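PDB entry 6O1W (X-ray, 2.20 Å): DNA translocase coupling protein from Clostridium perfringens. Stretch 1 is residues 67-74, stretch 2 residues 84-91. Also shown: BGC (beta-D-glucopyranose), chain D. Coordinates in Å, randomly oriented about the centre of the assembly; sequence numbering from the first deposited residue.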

# COMPACT_ATOMS: atom_id res chain seq x y z
N LEU A 67 -5.94 11.86 -28.67
CA LEU A 67 -7.00 11.36 -27.77
C LEU A 67 -6.93 11.93 -26.35
O LEU A 67 -7.85 11.70 -25.58
CB LEU A 67 -7.04 9.82 -27.76
CG LEU A 67 -7.11 9.10 -29.14
CD1 LEU A 67 -7.04 7.60 -28.98
CD2 LEU A 67 -8.36 9.46 -29.90
N ASN A 68 -5.86 12.69 -26.02
CA ASN A 68 -5.60 13.23 -24.68
C ASN A 68 -5.56 12.12 -23.61
O ASN A 68 -6.34 12.13 -22.65
CB ASN A 68 -6.56 14.38 -24.28
CG ASN A 68 -6.12 15.08 -23.02
OD1 ASN A 68 -4.92 15.15 -22.70
ND2 ASN A 68 -7.08 15.54 -22.23
N ILE A 69 -4.68 11.14 -23.80
CA ILE A 69 -4.55 10.03 -22.85
C ILE A 69 -3.07 9.74 -22.62
O ILE A 69 -2.25 10.11 -23.45
CB ILE A 69 -5.29 8.73 -23.33
CG1 ILE A 69 -4.71 8.19 -24.67
CG2 ILE A 69 -6.84 8.91 -23.39
CD1 ILE A 69 -5.48 6.92 -25.39
N SER A 70 -2.74 9.06 -21.52
CA SER A 70 -1.42 8.51 -21.25
C SER A 70 -1.59 7.02 -21.54
O SER A 70 -2.41 6.36 -20.93
CB SER A 70 -1.07 8.68 -19.78
OG SER A 70 -0.84 10.05 -19.51
N ILE A 71 -0.84 6.51 -22.49
CA ILE A 71 -0.95 5.11 -22.85
C ILE A 71 0.00 4.30 -21.99
O ILE A 71 1.19 4.54 -22.01
CB ILE A 71 -0.71 4.92 -24.38
CG1 ILE A 71 -1.92 5.52 -25.18
CG2 ILE A 71 -0.48 3.43 -24.72
CD1 ILE A 71 -1.71 5.68 -26.78
N ILE A 72 -0.54 3.32 -21.23
CA ILE A 72 0.27 2.44 -20.40
C ILE A 72 0.84 1.36 -21.30
O ILE A 72 2.03 1.10 -21.23
CB ILE A 72 -0.55 1.87 -19.21
CG1 ILE A 72 -0.96 2.99 -18.24
CG2 ILE A 72 0.24 0.76 -18.49
CD1 ILE A 72 -2.19 2.62 -17.24
N SER A 73 -0.02 0.73 -22.14
CA SER A 73 0.39 -0.33 -23.07
C SER A 73 -0.60 -0.47 -24.22
O SER A 73 -1.75 -0.03 -24.13
CB SER A 73 0.49 -1.68 -22.37
OG SER A 73 -0.78 -2.13 -21.90
N ILE A 74 -0.12 -1.09 -25.31
CA ILE A 74 -0.93 -1.50 -26.46
C ILE A 74 -0.61 -2.96 -26.68
O ILE A 74 0.56 -3.32 -26.73
CB ILE A 74 -0.77 -0.64 -27.75
CG1 ILE A 74 -0.96 0.86 -27.45
CG2 ILE A 74 -1.78 -1.09 -28.82
CD1 ILE A 74 -1.27 1.84 -28.72
C2 BGC D . -8.25 -5.18 -16.39
C3 BGC D . -9.20 -4.91 -15.22
C4 BGC D . -9.72 -3.48 -15.28
C5 BGC D . -10.29 -3.17 -16.66
C6 BGC D . -10.69 -1.72 -16.84
C1 BGC D . -8.88 -4.79 -17.71
O1 BGC D . -7.94 -4.94 -18.72
O2 BGC D . -7.89 -6.56 -16.45
O3 BGC D . -8.52 -5.12 -13.99
O4 BGC D . -10.70 -3.25 -14.27
O5 BGC D . -9.30 -3.43 -17.66
O6 BGC D . -9.55 -0.86 -16.83
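Stretch 2 84-91: IIKSMAGD

A classic bulge shows how an antiparallel ladder absorbs an extra residue without losing its hydrogen bonds, and the pairing of residues 84-89 with residues 69-74 is a clear example. Ser70 and Met88 form a reciprocal pair, with Ser70 N donating to Met88 O at 2.8 Å and Met88 N donating to Ser70 O at 3.0 Å. Further along, the carbonyl of Lys86 receives two donors: Ile72 N at 2.7 Å from Lys86 O, and Ser73 N in a weak bond at 3.3 Å from the same atom. Lys86 N returns a bond to Ser73 O at 2.9 Å. Two residues thus face one, and the register shifts by one between Ile71 and Ser73. Ile72 carries the irregularity, its phi/psi of -81/-49 departing from the extended conformation of its neighbours. Beyond the strand, Gly90 N donates to Asn68 O at 2.9 Å; Asn68 itself has positive phi. A CB on Gly90 would lie 2.3 Å from Asn68 OD1, a clash.

The strands run antiparallel, their axes crossing at 153° and approaching to 4.5 Å. In the non-hydrogen-bonded pairs the CA atoms draw closer, 4.4 Å for Ile71 CA to Ser87 CA and 4.5 Å for Ile74 CA to Ile85 CA. A water links the two strands, bonded to Ser73 OG and donating to Ile84 O, each at 2.8 Å from the water oxygen.

Packing follows the alternation of faces. Ile85 shares a face with Ile71 and Ile74, and touches both: its CG2 lies 4.0 Å from Ile71 CG1 and its CG1 4.0 Å from Ile74 CD1. The bulged Ile72 points toward stretch 2, placing its CD1 4.1 Å from CG of Met88, a selenomethionine. Ser87 OG, 3.9 Å from Ile69 CD1, is buried without a polar partner.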

# COMPACT_ATOMS: atom_id res chain seq x y z
N ILE A 84 -5.78 -3.66 -28.05
CA ILE A 84 -6.27 -3.34 -26.71
C ILE A 84 -5.29 -2.35 -26.13
O ILE A 84 -4.10 -2.65 -26.04
CB ILE A 84 -6.35 -4.63 -25.83
CG1 ILE A 84 -7.31 -5.68 -26.45
CG2 ILE A 84 -6.72 -4.26 -24.37
CD1 ILE A 84 -7.31 -7.08 -25.82
N ILE A 85 -5.80 -1.17 -25.76
CA ILE A 85 -4.98 -0.09 -25.20
C ILE A 85 -5.36 0.05 -23.73
O ILE A 85 -6.55 0.11 -23.41
CB ILE A 85 -5.24 1.24 -25.96
CG1 ILE A 85 -5.01 1.09 -27.49
CG2 ILE A 85 -4.40 2.41 -25.38
CD1 ILE A 85 -5.52 2.26 -28.32
N LYS A 86 -4.33 0.08 -22.85
CA LYS A 86 -4.51 0.37 -21.44
C LYS A 86 -4.07 1.81 -21.30
O LYS A 86 -2.98 2.18 -21.74
CB LYS A 86 -3.67 -0.60 -20.55
CG LYS A 86 -4.08 -2.09 -20.63
CD LYS A 86 -5.60 -2.41 -20.43
CE LYS A 86 -6.23 -1.89 -19.16
NZ LYS A 86 -5.52 -2.35 -17.95
N SER A 87 -4.97 2.67 -20.83
CA SER A 87 -4.65 4.11 -20.75
C SER A 87 -5.29 4.81 -19.58
O SER A 87 -6.17 4.24 -18.94
CB SER A 87 -5.06 4.83 -22.04
OG SER A 87 -6.45 4.70 -22.29
N MSE A 88 -4.91 6.07 -19.35
CA MSE A 88 -5.47 6.96 -18.34
C MSE A 88 -5.73 8.29 -19.03
O MSE A 88 -4.86 8.76 -19.76
CB MSE A 88 -4.48 7.17 -17.18
CG MSE A 88 -4.42 5.97 -16.24
SE MSE A 88 -3.10 6.20 -14.81
CE MSE A 88 -3.90 7.74 -13.88
N ALA A 89 -6.92 8.87 -18.81
CA ALA A 89 -7.31 10.16 -19.39
C ALA A 89 -6.37 11.25 -18.88
O ALA A 89 -5.95 11.18 -17.73
CB ALA A 89 -8.74 10.49 -18.97
N GLY A 90 -6.05 12.23 -19.73
CA GLY A 90 -5.23 13.38 -19.35
C GLY A 90 -5.80 14.11 -18.13
O GLY A 90 -5.06 14.79 -17.42
N ASP A 91 -7.14 13.98 -17.88
CA ASP A 91 -7.84 14.56 -16.72
C ASP A 91 -7.58 13.81 -15.39
O ASP A 91 -7.80 14.38 -14.32
CB ASP A 91 -9.36 14.70 -16.97
CG ASP A 91 -10.14 13.41 -17.21
OD1 ASP A 91 -10.29 12.61 -16.26
OD2 ASP A 91 -10.66 13.24 -18.34
O HOH W 1 -2.78 -3.18 -23.62